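Local coordinates for selenium-binding protein (Sulfolobus tokodaii, PDB 2ECE) that is of unknown function but folds as a seven-bladed beta-propeller of the selenium-binding protein family and may bind selenium, at residues Ala46-Asn51 with Ser58-Lys63; Cys81-Cys86 with Cys145-Ile150; Ser153-Glu158 with Leu189-Trp194; Ser279-Leu284 with Ala294-Glu299; Phe334-Leu339 with Leu386-Asp391. All blocks are in the same frame, centred on the assembly; numbering follows the deposited sequence.

Contact 1: residues Ala46-Asn51 with Ser58-Lys63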
# COMPACT_ATOMS: atom_id res chain seq x y z
N ALA A 46 2.49 15.36 -3.06
CA ALA A 46 1.54 16.45 -2.95
C ALA A 46 1.09 16.58 -1.51
O ALA A 46 0.88 15.58 -0.82
CB ALA A 46 0.35 16.20 -3.85
N VAL A 47 0.94 17.83 -1.05
CA VAL A 47 0.48 18.09 0.30
C VAL A 47 -0.96 18.57 0.18
O VAL A 47 -1.21 19.65 -0.35
CB VAL A 47 1.33 19.18 0.99
CG1 VAL A 47 0.84 19.38 2.42
CG2 VAL A 47 2.80 18.77 1.00
N VAL A 48 -1.89 17.76 0.66
CA VAL A 48 -3.31 18.09 0.59
C VAL A 48 -3.88 18.48 1.96
O VAL A 48 -3.71 17.75 2.95
CB VAL A 48 -4.13 16.90 0.04
CG1 VAL A 48 -5.61 17.23 0.03
CG2 VAL A 48 -3.66 16.56 -1.37
N ASP A 49 -4.55 19.64 1.99
CA ASP A 49 -5.17 20.14 3.21
C ASP A 49 -6.43 19.32 3.36
O ASP A 49 -7.33 19.36 2.51
CB ASP A 49 -5.53 21.62 3.10
CG ASP A 49 -5.92 22.23 4.44
OD1 ASP A 49 -6.54 21.52 5.26
OD2 ASP A 49 -5.60 23.42 4.68
N VAL A 50 -6.50 18.59 4.45
CA VAL A 50 -7.60 17.70 4.69
C VAL A 50 -8.50 18.04 5.89
O VAL A 50 -9.35 17.24 6.29
CB VAL A 50 -7.00 16.26 4.75
CG1 VAL A 50 -7.22 15.60 6.08
CG2 VAL A 50 -7.54 15.45 3.60
N ASN A 51 -8.34 19.25 6.42
CA ASN A 51 -9.11 19.77 7.56
C ASN A 51 -10.29 20.60 7.04
O ASN A 51 -10.10 21.65 6.44
CB ASN A 51 -8.20 20.68 8.40
CG ASN A 51 -8.85 21.14 9.70
OD1 ASN A 51 -10.08 21.28 9.79
ND2 ASN A 51 -8.02 21.41 10.70
N SER A 58 -9.34 20.58 1.07
CA SER A 58 -9.45 19.85 -0.19
C SER A 58 -8.62 20.45 -1.32
O SER A 58 -8.95 20.29 -2.50
CB SER A 58 -10.91 19.74 -0.62
OG SER A 58 -11.06 18.82 -1.69
N LYS A 59 -7.55 21.15 -0.96
CA LYS A 59 -6.67 21.77 -1.94
C LYS A 59 -5.24 21.27 -1.80
O LYS A 59 -4.80 20.93 -0.71
CB LYS A 59 -6.62 23.28 -1.73
CG LYS A 59 -7.73 24.11 -2.34
CD LYS A 59 -7.37 25.57 -2.13
CE LYS A 59 -8.24 26.53 -2.90
NZ LYS A 59 -7.83 27.92 -2.57
N ILE A 60 -4.51 21.24 -2.91
CA ILE A 60 -3.11 20.86 -2.87
C ILE A 60 -2.46 22.18 -2.48
O ILE A 60 -2.53 23.15 -3.22
CB ILE A 60 -2.58 20.45 -4.25
CG1 ILE A 60 -3.27 19.17 -4.72
CG2 ILE A 60 -1.07 20.29 -4.19
CD1 ILE A 60 -3.06 18.86 -6.19
N VAL A 61 -1.83 22.23 -1.31
CA VAL A 61 -1.23 23.47 -0.86
C VAL A 61 0.26 23.56 -1.14
O VAL A 61 0.86 24.62 -0.99
CB VAL A 61 -1.50 23.68 0.63
CG1 VAL A 61 -3.00 23.77 0.87
CG2 VAL A 61 -0.90 22.54 1.44
N HIS A 62 0.85 22.44 -1.57
CA HIS A 62 2.27 22.40 -1.88
C HIS A 62 2.62 21.10 -2.60
O HIS A 62 1.97 20.07 -2.41
CB HIS A 62 3.11 22.51 -0.60
CG HIS A 62 4.59 22.64 -0.84
ND1 HIS A 62 5.15 23.77 -1.40
CD2 HIS A 62 5.61 21.78 -0.62
CE1 HIS A 62 6.46 23.60 -1.50
NE2 HIS A 62 6.76 22.40 -1.04
N LYS A 63 3.66 21.17 -3.43
CA LYS A 63 4.13 20.01 -4.17
C LYS A 63 5.63 19.92 -3.97
O LYS A 63 6.37 20.86 -4.24
CB LYS A 63 3.82 20.15 -5.66
CG LYS A 63 2.34 20.05 -6.03
CD LYS A 63 2.15 20.11 -7.54
CE LYS A 63 0.70 19.91 -7.94
NZ LYS A 63 0.54 19.83 -9.42

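Contact 2: residues Cys81-Cys86 with Cys145-Ile150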
# COMPACT_ATOMS: atom_id res chain seq x y z
N CYS A 81 7.81 5.80 13.93
CA CYS A 81 6.41 5.82 14.29
C CYS A 81 6.14 5.17 15.65
O CYS A 81 7.06 5.03 16.45
CB CYS A 81 5.60 5.16 13.18
SG CYS A 81 6.07 3.47 12.69
N SER A 82 4.90 4.78 15.90
CA SER A 82 4.53 4.19 17.19
C SER A 82 5.41 3.03 17.65
O SER A 82 5.54 2.77 18.85
CB SER A 82 3.06 3.76 17.17
OG SER A 82 2.21 4.89 17.04
N SER A 83 6.01 2.33 16.70
CA SER A 83 6.88 1.19 17.02
C SER A 83 8.06 1.61 17.90
O SER A 83 8.68 0.77 18.53
CB SER A 83 7.40 0.55 15.74
OG SER A 83 8.14 1.49 14.97
N ALA A 84 8.35 2.91 17.93
CA ALA A 84 9.46 3.43 18.74
C ALA A 84 9.22 3.26 20.24
O ALA A 84 10.16 3.32 21.04
CB ALA A 84 9.71 4.90 18.42
N LEU A 85 7.96 3.08 20.62
CA LEU A 85 7.60 2.91 22.02
C LEU A 85 7.80 1.46 22.46
O LEU A 85 7.59 1.12 23.62
CB LEU A 85 6.15 3.33 22.25
CG LEU A 85 5.86 4.82 22.03
CD1 LEU A 85 4.37 5.08 22.21
CD2 LEU A 85 6.67 5.66 23.01
N CYS A 86 8.21 0.61 21.52
CA CYS A 86 8.47 -0.79 21.81
C CYS A 86 9.71 -0.90 22.71
O CYS A 86 10.58 -0.02 22.70
CB CYS A 86 8.75 -1.56 20.51
SG CYS A 86 7.36 -1.72 19.34
N CYS A 145 8.37 1.74 9.30
CA CYS A 145 9.21 2.27 10.39
C CYS A 145 9.26 1.23 11.51
O CYS A 145 8.25 0.92 12.13
CB CYS A 145 8.62 3.61 10.91
SG CYS A 145 6.80 3.67 10.80
N GLY A 146 10.45 0.68 11.75
CA GLY A 146 10.60 -0.31 12.80
C GLY A 146 11.24 0.30 14.03
O GLY A 146 11.68 1.45 13.99
N PRO A 147 11.30 -0.43 15.16
CA PRO A 147 11.90 0.09 16.39
C PRO A 147 13.40 0.30 16.22
O PRO A 147 13.97 1.28 16.69
CB PRO A 147 11.64 -1.03 17.40
CG PRO A 147 10.49 -1.82 16.81
CD PRO A 147 10.82 -1.81 15.35
N ASP A 148 14.01 -0.65 15.52
CA ASP A 148 15.44 -0.69 15.28
C ASP A 148 15.97 -0.05 14.00
O ASP A 148 17.12 0.37 13.96
CB ASP A 148 15.89 -2.15 15.34
CG ASP A 148 15.16 -3.02 14.33
OD1 ASP A 148 14.05 -2.63 13.89
OD2 ASP A 148 15.69 -4.09 13.97
N ALA A 149 15.14 0.01 12.96
CA ALA A 149 15.59 0.61 11.70
C ALA A 149 14.42 0.86 10.76
O ALA A 149 13.27 0.64 11.12
CB ALA A 149 16.61 -0.32 11.02
N ILE A 150 14.72 1.33 9.56
CA ILE A 150 13.70 1.59 8.55
C ILE A 150 13.82 0.45 7.56
O ILE A 150 14.91 0.17 7.07
CB ILE A 150 13.94 2.94 7.84
CG1 ILE A 150 13.87 4.09 8.85
CG2 ILE A 150 12.91 3.14 6.74
CD1 ILE A 150 14.40 5.39 8.31
O HOH W 1 9.79 3.70 14.83

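Contact 3: residues Ser153-Glu158 with Leu189-Trp194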
# COMPACT_ATOMS: atom_id res chain seq x y z
N SER A 153 10.99 -2.84 1.17
CA SER A 153 10.99 -4.02 0.32
C SER A 153 11.42 -3.65 -1.10
O SER A 153 11.30 -2.49 -1.51
CB SER A 153 9.60 -4.66 0.30
OG SER A 153 8.66 -3.80 -0.30
N ALA A 154 11.92 -4.63 -1.84
CA ALA A 154 12.37 -4.41 -3.21
C ALA A 154 11.94 -5.60 -4.08
O ALA A 154 12.02 -6.75 -3.66
CB ALA A 154 13.90 -4.23 -3.25
N LEU A 155 11.50 -5.31 -5.30
CA LEU A 155 11.03 -6.33 -6.23
C LEU A 155 12.07 -7.30 -6.78
O LEU A 155 11.74 -8.45 -7.10
CB LEU A 155 10.30 -5.67 -7.40
CG LEU A 155 8.78 -5.48 -7.37
CD1 LEU A 155 8.25 -5.31 -5.96
CD2 LEU A 155 8.41 -4.31 -8.26
N GLY A 156 13.32 -6.88 -6.90
CA GLY A 156 14.32 -7.79 -7.44
C GLY A 156 15.76 -7.45 -7.11
O GLY A 156 16.02 -6.57 -6.28
N ASN A 157 16.71 -8.16 -7.73
CA ASN A 157 18.12 -7.88 -7.50
C ASN A 157 18.55 -6.74 -8.42
O ASN A 157 17.73 -6.21 -9.18
CB ASN A 157 18.98 -9.13 -7.78
CG ASN A 157 18.83 -9.65 -9.19
OD1 ASN A 157 18.26 -8.99 -10.07
ND2 ASN A 157 19.35 -10.84 -9.43
N GLU A 158 19.83 -6.37 -8.38
CA GLU A 158 20.28 -5.26 -9.21
C GLU A 158 20.08 -5.45 -10.71
O GLU A 158 20.04 -4.48 -11.45
CB GLU A 158 21.75 -4.90 -8.90
CG GLU A 158 22.77 -6.03 -8.92
CD GLU A 158 22.80 -6.84 -7.63
OE1 GLU A 158 22.12 -7.88 -7.56
OE2 GLU A 158 23.50 -6.42 -6.69
N LEU A 189 10.52 -14.34 -4.79
CA LEU A 189 9.70 -13.19 -5.16
C LEU A 189 9.41 -12.33 -3.92
O LEU A 189 9.58 -12.77 -2.79
CB LEU A 189 8.38 -13.67 -5.76
CG LEU A 189 8.16 -13.66 -7.28
CD1 LEU A 189 9.47 -13.75 -8.05
CD2 LEU A 189 7.23 -14.81 -7.63
N ALA A 190 8.97 -11.09 -4.15
CA ALA A 190 8.65 -10.18 -3.05
C ALA A 190 7.64 -9.15 -3.52
O ALA A 190 7.26 -9.13 -4.70
CB ALA A 190 9.93 -9.46 -2.58
N TYR A 191 7.17 -8.33 -2.58
CA TYR A 191 6.25 -7.23 -2.90
C TYR A 191 6.01 -6.36 -1.66
O TYR A 191 6.61 -5.29 -1.51
CB TYR A 191 4.91 -7.76 -3.37
CG TYR A 191 3.93 -6.66 -3.74
CD1 TYR A 191 2.89 -6.27 -2.90
CD2 TYR A 191 4.11 -5.96 -4.93
CE1 TYR A 191 2.04 -5.19 -3.24
CE2 TYR A 191 3.28 -4.89 -5.28
CZ TYR A 191 2.26 -4.52 -4.43
OH TYR A 191 1.46 -3.46 -4.79
N ASP A 192 5.32 -6.94 -0.69
CA ASP A 192 4.99 -6.19 0.52
C ASP A 192 5.46 -6.98 1.73
O ASP A 192 5.92 -8.11 1.60
CB ASP A 192 3.47 -5.93 0.62
CG ASP A 192 3.10 -5.01 1.78
OD1 ASP A 192 3.83 -4.02 2.01
OD2 ASP A 192 2.08 -5.27 2.45
N PHE A 193 5.37 -6.38 2.90
CA PHE A 193 5.77 -7.04 4.13
C PHE A 193 5.28 -6.23 5.31
O PHE A 193 4.99 -5.04 5.18
CB PHE A 193 7.31 -7.13 4.24
CG PHE A 193 7.98 -5.83 4.64
CD1 PHE A 193 8.23 -4.83 3.70
CD2 PHE A 193 8.34 -5.59 5.97
CE1 PHE A 193 8.83 -3.62 4.07
CE2 PHE A 193 8.95 -4.38 6.35
CZ PHE A 193 9.19 -3.40 5.40
N TRP A 194 5.17 -6.88 6.45
CA TRP A 194 4.82 -6.21 7.68
C TRP A 194 5.17 -7.14 8.83
O TRP A 194 5.88 -8.13 8.63
CB TRP A 194 3.36 -5.74 7.75
CG TRP A 194 3.29 -4.46 8.55
CD1 TRP A 194 4.27 -3.98 9.38
CD2 TRP A 194 2.23 -3.49 8.60
NE1 TRP A 194 3.89 -2.78 9.93
CE2 TRP A 194 2.65 -2.45 9.47
CE3 TRP A 194 0.97 -3.39 7.99
CZ2 TRP A 194 1.85 -1.34 9.75
CZ3 TRP A 194 0.17 -2.27 8.27
CH2 TRP A 194 0.62 -1.26 9.14
O HOH W 2 9.54 -9.98 -6.83

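Contact 4: residues Ser279-Leu284 with Ala294-Glu299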
# COMPACT_ATOMS: atom_id res chain seq x y z
N SER A 279 -11.33 -14.35 -10.56
CA SER A 279 -11.83 -13.78 -9.32
C SER A 279 -10.69 -13.30 -8.42
O SER A 279 -9.53 -13.65 -8.64
CB SER A 279 -12.66 -14.81 -8.55
OG SER A 279 -11.84 -15.87 -8.09
N SER A 280 -11.03 -12.49 -7.43
CA SER A 280 -10.06 -11.99 -6.46
C SER A 280 -10.47 -12.65 -5.16
O SER A 280 -11.64 -13.03 -4.99
CB SER A 280 -10.15 -10.46 -6.31
OG SER A 280 -9.56 -9.80 -7.43
N SER A 281 -9.53 -12.82 -4.25
CA SER A 281 -9.85 -13.44 -2.97
C SER A 281 -9.03 -12.84 -1.86
O SER A 281 -7.90 -12.39 -2.07
CB SER A 281 -9.64 -14.96 -3.03
OG SER A 281 -8.35 -15.29 -3.51
N ILE A 282 -9.62 -12.79 -0.67
CA ILE A 282 -8.94 -12.27 0.51
C ILE A 282 -8.67 -13.47 1.39
O ILE A 282 -9.55 -14.31 1.60
CB ILE A 282 -9.81 -11.26 1.26
CG1 ILE A 282 -10.13 -10.07 0.35
CG2 ILE A 282 -9.10 -10.81 2.53
CD1 ILE A 282 -8.90 -9.42 -0.28
N TRP A 283 -7.45 -13.56 1.90
CA TRP A 283 -7.07 -14.68 2.74
C TRP A 283 -6.68 -14.23 4.13
O TRP A 283 -6.03 -13.20 4.31
CB TRP A 283 -5.91 -15.44 2.10
CG TRP A 283 -6.27 -16.14 0.82
CD1 TRP A 283 -6.63 -15.56 -0.36
CD2 TRP A 283 -6.31 -17.55 0.61
NE1 TRP A 283 -6.88 -16.53 -1.31
CE2 TRP A 283 -6.69 -17.76 -0.74
CE3 TRP A 283 -6.06 -18.66 1.42
CZ2 TRP A 283 -6.82 -19.04 -1.29
CZ3 TRP A 283 -6.19 -19.94 0.87
CH2 TRP A 283 -6.57 -20.12 -0.47
N LEU A 284 -7.08 -15.03 5.12
CA LEU A 284 -6.77 -14.76 6.52
C LEU A 284 -5.65 -15.69 6.94
O LEU A 284 -5.81 -16.91 6.91
CB LEU A 284 -8.00 -15.02 7.40
CG LEU A 284 -7.85 -14.94 8.92
CD1 LEU A 284 -7.55 -13.51 9.33
CD2 LEU A 284 -9.13 -15.43 9.60
N ALA A 294 -3.67 -20.42 6.80
CA ALA A 294 -4.20 -19.44 5.87
C ALA A 294 -5.46 -19.99 5.22
O ALA A 294 -5.45 -21.10 4.67
CB ALA A 294 -3.17 -19.10 4.81
N GLU A 295 -6.55 -19.23 5.29
CA GLU A 295 -7.83 -19.64 4.73
C GLU A 295 -8.47 -18.52 3.92
O GLU A 295 -8.36 -17.35 4.27
CB GLU A 295 -8.78 -20.06 5.85
CG GLU A 295 -8.60 -21.48 6.33
CD GLU A 295 -9.29 -21.74 7.65
OE1 GLU A 295 -10.33 -21.08 7.91
OE2 GLU A 295 -8.80 -22.59 8.42
N LYS A 296 -9.15 -18.90 2.84
CA LYS A 296 -9.83 -17.92 2.00
C LYS A 296 -11.10 -17.51 2.72
O LYS A 296 -11.93 -18.36 3.06
CB LYS A 296 -10.15 -18.52 0.62
CG LYS A 296 -10.85 -17.56 -0.32
CD LYS A 296 -10.80 -18.04 -1.78
CE LYS A 296 -11.51 -19.37 -2.00
NZ LYS A 296 -11.51 -19.76 -3.44
N VAL A 297 -11.27 -16.22 2.96
CA VAL A 297 -12.46 -15.74 3.66
C VAL A 297 -13.38 -14.86 2.82
O VAL A 297 -14.54 -14.64 3.19
CB VAL A 297 -12.07 -14.99 4.95
CG1 VAL A 297 -11.42 -15.97 5.93
CG2 VAL A 297 -11.10 -13.85 4.63
N ILE A 298 -12.87 -14.36 1.70
CA ILE A 298 -13.66 -13.53 0.80
C ILE A 298 -13.28 -13.85 -0.64
O ILE A 298 -12.10 -13.98 -0.96
CB ILE A 298 -13.40 -12.02 1.00
CG1 ILE A 298 -13.81 -11.57 2.40
CG2 ILE A 298 -14.17 -11.22 -0.04
CD1 ILE A 298 -13.42 -10.13 2.71
N GLU A 299 -14.28 -13.98 -1.50
CA GLU A 299 -14.03 -14.25 -2.91
C GLU A 299 -14.99 -13.40 -3.71
O GLU A 299 -16.20 -13.42 -3.47
CB GLU A 299 -14.24 -15.73 -3.24
CG GLU A 299 -13.82 -16.10 -4.67
CD GLU A 299 -14.02 -17.57 -5.00
OE1 GLU A 299 -13.59 -18.43 -4.20
OE2 GLU A 299 -14.58 -17.87 -6.07

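Contact 5: residues Phe334-Leu339 with Leu386-Asp391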
# COMPACT_ATOMS: atom_id res chain seq x y z
N PHE A 334 -13.21 -3.28 10.80
CA PHE A 334 -13.51 -3.26 9.37
C PHE A 334 -12.33 -3.51 8.43
O PHE A 334 -11.20 -3.09 8.70
CB PHE A 334 -14.18 -1.93 9.01
CG PHE A 334 -15.54 -1.74 9.63
CD1 PHE A 334 -16.62 -2.50 9.20
CD2 PHE A 334 -15.73 -0.83 10.66
CE1 PHE A 334 -17.88 -2.36 9.79
CE2 PHE A 334 -16.99 -0.67 11.26
CZ PHE A 334 -18.07 -1.44 10.82
N LEU A 335 -12.61 -4.19 7.33
CA LEU A 335 -11.63 -4.52 6.31
C LEU A 335 -12.13 -3.80 5.06
O LEU A 335 -13.27 -4.00 4.64
CB LEU A 335 -11.61 -6.04 6.09
CG LEU A 335 -10.38 -6.82 5.60
CD1 LEU A 335 -10.84 -7.87 4.60
CD2 LEU A 335 -9.36 -5.89 4.97
N TYR A 336 -11.31 -2.93 4.48
CA TYR A 336 -11.72 -2.22 3.28
C TYR A 336 -10.95 -2.75 2.09
O TYR A 336 -9.75 -3.01 2.20
CB TYR A 336 -11.48 -0.71 3.42
CG TYR A 336 -12.32 -0.07 4.50
CD1 TYR A 336 -11.90 -0.09 5.84
CD2 TYR A 336 -13.54 0.53 4.20
CE1 TYR A 336 -12.69 0.48 6.85
CE2 TYR A 336 -14.34 1.09 5.20
CZ TYR A 336 -13.92 1.06 6.52
OH TYR A 336 -14.71 1.60 7.50
N LEU A 337 -11.63 -2.91 0.96
CA LEU A 337 -10.98 -3.40 -0.25
C LEU A 337 -11.29 -2.46 -1.38
O LEU A 337 -12.34 -1.81 -1.40
CB LEU A 337 -11.49 -4.79 -0.68
CG LEU A 337 -11.97 -5.96 0.17
CD1 LEU A 337 -12.09 -7.17 -0.76
CD2 LEU A 337 -11.02 -6.27 1.30
N SER A 338 -10.38 -2.38 -2.35
CA SER A 338 -10.61 -1.57 -3.52
C SER A 338 -10.71 -2.57 -4.66
O SER A 338 -10.05 -3.61 -4.65
CB SER A 338 -9.44 -0.61 -3.76
OG SER A 338 -8.24 -1.31 -4.03
N LEU A 339 -11.58 -2.29 -5.63
CA LEU A 339 -11.73 -3.16 -6.78
C LEU A 339 -11.35 -2.27 -7.95
O LEU A 339 -12.16 -1.50 -8.45
CB LEU A 339 -13.18 -3.65 -6.94
CG LEU A 339 -13.62 -4.89 -6.14
CD1 LEU A 339 -13.74 -4.55 -4.66
CD2 LEU A 339 -14.97 -5.38 -6.68
N LEU A 386 -5.90 2.80 -0.70
CA LEU A 386 -6.84 3.30 0.29
C LEU A 386 -6.07 3.66 1.55
O LEU A 386 -4.99 3.13 1.80
CB LEU A 386 -7.86 2.22 0.68
CG LEU A 386 -8.69 1.49 -0.37
CD1 LEU A 386 -9.41 0.30 0.26
CD2 LEU A 386 -9.68 2.46 -0.98
N GLU A 387 -6.63 4.57 2.34
CA GLU A 387 -6.01 4.89 3.62
C GLU A 387 -7.12 5.34 4.56
O GLU A 387 -8.04 6.05 4.15
CB GLU A 387 -4.94 5.96 3.50
CG GLU A 387 -4.05 5.96 4.74
CD GLU A 387 -3.72 4.55 5.19
OE1 GLU A 387 -2.82 3.92 4.60
OE2 GLU A 387 -4.40 4.04 6.12
N ILE A 388 -7.04 4.91 5.81
CA ILE A 388 -8.08 5.23 6.79
C ILE A 388 -7.57 6.09 7.93
O ILE A 388 -6.48 5.87 8.46
CB ILE A 388 -8.63 3.93 7.41
CG1 ILE A 388 -8.83 2.87 6.34
CG2 ILE A 388 -9.95 4.23 8.13
CD1 ILE A 388 -8.94 1.44 6.89
N SER A 389 -8.39 7.06 8.34
CA SER A 389 -8.02 7.92 9.45
C SER A 389 -7.95 7.03 10.69
O SER A 389 -8.55 5.95 10.72
CB SER A 389 -9.09 9.01 9.65
OG SER A 389 -10.37 8.42 9.81
N ARG A 390 -7.22 7.47 11.70
CA ARG A 390 -7.09 6.68 12.92
C ARG A 390 -8.43 6.48 13.62
O ARG A 390 -8.66 5.41 14.19
CB ARG A 390 -6.08 7.34 13.86
CG ARG A 390 -4.65 6.94 13.54
CD ARG A 390 -3.60 7.71 14.33
NE ARG A 390 -3.54 9.12 13.95
CZ ARG A 390 -4.24 10.09 14.54
NH1 ARG A 390 -5.07 9.80 15.54
NH2 ARG A 390 -4.12 11.34 14.12
N ASP A 391 -9.32 7.47 13.56
CA ASP A 391 -10.61 7.31 14.21
C ASP A 391 -11.53 6.41 13.39
O ASP A 391 -12.63 6.08 13.82
CB ASP A 391 -11.29 8.67 14.48
CG ASP A 391 -11.62 9.45 13.21
OD1 ASP A 391 -11.69 8.85 12.12
OD2 ASP A 391 -11.84 10.68 13.31

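Contact 1: residues Ala46-Asn51 with Ser58-Lys63
Four backbone hydrogen bonds sew 46-51 to 58-63, two antiparallel segments whose strands approach to 4.7 Å between axes. V47 uses both of its polar backbone atoms: its N donates to H62 O at 2.8 Å, in the carbonyl plane, while its O receives V61 N at 2.8 Å, almost along the C=O axis. D49 does the same further on, its N giving a nearly straight bond (169°) to K59 O at 3.0 Å and its O taking the N of S58. The D49 carboxylate reaches forward along the chain, CG anti to the backbone N, so that OD1 accepts from N51 N, two residues on, at 3.1 Å in an Asx turn. Its OD2 is held by S54 OG and T56 OG1 and pairs with R118, so the buried charge is probably well balanced. S58 OG bonds to the backbone N of F436. Between these bonds V47 CG1 meets V61 CG2 at 3.7 Å, the two side chains crossing at about a right angle, and V47 CG2 lies at the edge of the H62 ring. This is the outer beta hairpin of a four-stranded propeller blade, with strand 60-65 as its outermost member.

Contact 2: residues Cys81-Cys86 with Cys145-Ile150
The backbone of 82-85 winds as a short 3-10 segment, A84 N bonding back to C81 O, and lies against a tight bend in 145-150 closed by G146 N to A149 O. C81 and C145 join the two covalently, SG to SG at 2.0 Å, with a right-handed disulfide torsion of 102°. Both sulfurs sit in the crowded position between backbone N and carbonyl carbon, C145 with a low chi1 of 32°. Beside the disulfide, S83 OG is likewise folded between N and carbonyl carbon (chi1 60°), and it donates to C145 O at 2.9 Å from above the carbonyl plane. The same OG accepts a hydrogen bond from a water at 2.8 Å. That water takes the N-H of C81 at 3.0 Å and donates to G146 O at 3.1 Å, an oxygen also bonded by H171 NE2, so one water ties both segments together. An alanine in place of S83 would lose the hydroxyl bond to C145 O and would probably leave the water less firmly fixed. P147 supplies the apolar part: its CG comes within 4.0 Å of S83 CB and also rests on the sulfur of C86, itself bonded to C460 near the C terminus. Two disulfides thus lie close together. The first links the loop after the innermost strand of one blade to the end of the innermost strand, 140-145, of the next, and the second adds the C-terminal tail, so the arrangement is a disulfide-braced junction between propeller blades.

Contact 3: residues Ser153-Glu158 with Leu189-Trp194
S153 holds OG between backbone N and carbonyl carbon (chi1 65°), which points it at Y191 O, and F193 keeps its ring in the same crowded position (chi1 77°), which brings the ring to S153 CB. S153 OG donates to Y191 O at 2.8 Å, approaching from above the carbonyl plane, and also bonds to T142 N. Its CB packs against F193 CD1 at 3.7 Å. One step along, A190 points its methyl at A154 O, 3.6 Å from CB. L155 reaches across with CD1, which lies obliquely to the Y191 ring, 4.3 Å from CD2. A water binds L155 O at 2.7 Å and accepts from A190 N at 3.0 Å, bridging the two backbones where the chain turns its corner. Around this joint Y191 meets H141 and W207, and F193 sets ring edge to face with H144, while D192 turns its carboxylate to T142 OG1 and L256 N. Strand 150-154 belongs to one blade and strand 193-196 is the innermost of the next. With one direct hydrogen bond and one water bridge across buried backbone, the chemistry implies a joint fixed by few directional bonds and filled in by aliphatic and aromatic carbon.

Contact 4: residues Ser279-Leu284 with Ala294-Glu299
W283 leaves the strand with CG anti to its carbonyl carbon (chi1 -67°) and lays its indole flat over K296. The lysine CB sits over the centre of the six-membered ring, 3.8 Å from the centroid and almost on the normal, a CH-pi contact. K296 starts extended, CG anti to its backbone N, then bends at chi3 (62°), passing CD within 3.5 Å of S281 CB and bringing NZ to E299 OE1 at 2.6 Å, a salt bridge entering from above the carboxylate plane. S281 holds OG between backbone N and carbonyl carbon (chi1 52°), where it accepts W283 NE1 at 2.9 Å close to the ring plane; this fixes the rotation of the indole. The two strands form the hairpin of 280-288 and 291-304 in a propeller blade, and a classic beta bulge interrupts them: V297 and I298 both face I282, whose O takes V297 N at 2.9 Å and, weakly, I298 N. Through the bulge V297 CG2, in its crowded position, comes to 3.4 Å from I282 O, while its CG1 packs against L284 CB. On the face turned from the tryptophan, I282 and I298 lie side by side, CB to CB 3.7 Å. Both have CG1 anti to the carbonyl carbon, but I282 kinks at chi2 where I298 runs extended, and the pair packs on L335 of the next blade, with L337 also touching I282.

Contact 5: residues Phe334-Leu339 with Leu386-Asp391
L386 opens the second segment and makes the largest single contribution to the contact. Strand 386-388 faces strand 334-339 at 157°, with axes 8.4 Å apart, and no hydrogen bond passes between the two segments. With CG anti to the carbonyl carbon (chi1 -54°), L386 drives CD1 onto the backbone of the other strand, 3.7 Å from L337 C, and against Y336 CB at 3.9 Å. Its CG stands 4.1 Å from S338 CB; the S338 hydroxyl is bonded to Q384 O. The backbone N of L386 bonds to D325 OD2. An alanine in place of L386 would remove the branch that reaches L337 and Y336, and would probably loosen the packing between the strands. E387 takes no part across the interface; its OE2 accepts from I388 N, the next residue, at 2.8 Å, while OE1 bonds to S455 OG. I388 resumes the contact, its chain extended at chi2 (161°) so that CD1 meets Y336 CD1 at 3.5 Å, the two side chains crossing obliquely. Past the strand, R390 hydrogen-bonds to the carbonyls of A19, P23 and G452. Strand 334-339 belongs to one blade and 386-388 is the innermost strand of the following one. Between the two segments the chemistry is therefore that of carbon meeting carbon, leucine and isoleucine ends sealing the seam between blades, while beside them the bonds from S338 OG to Q384 O and from L386 N to D325 OD2 add directional links across the same seam.

In the fold
From the N terminus the five contacts follow in series; none encloses or crosses another. Contact 1 closes a short hairpin on the outer rim of the blade that strand 443-449 completes from the other end of the chain. Contact 2 closes a loop of 58 residues that holds the three outer strands of one blade and nearly all of the first strand of the next, and contact 3 closes a loop of 30 into the blade after that. Contact 4 is again a hairpin within one blade, across the chain's centre from contact 1. Contact 5 closes 46 residues and joins the last two blades. Contacts 4 and 5 touch through side-chain packing, uniting three consecutive blades.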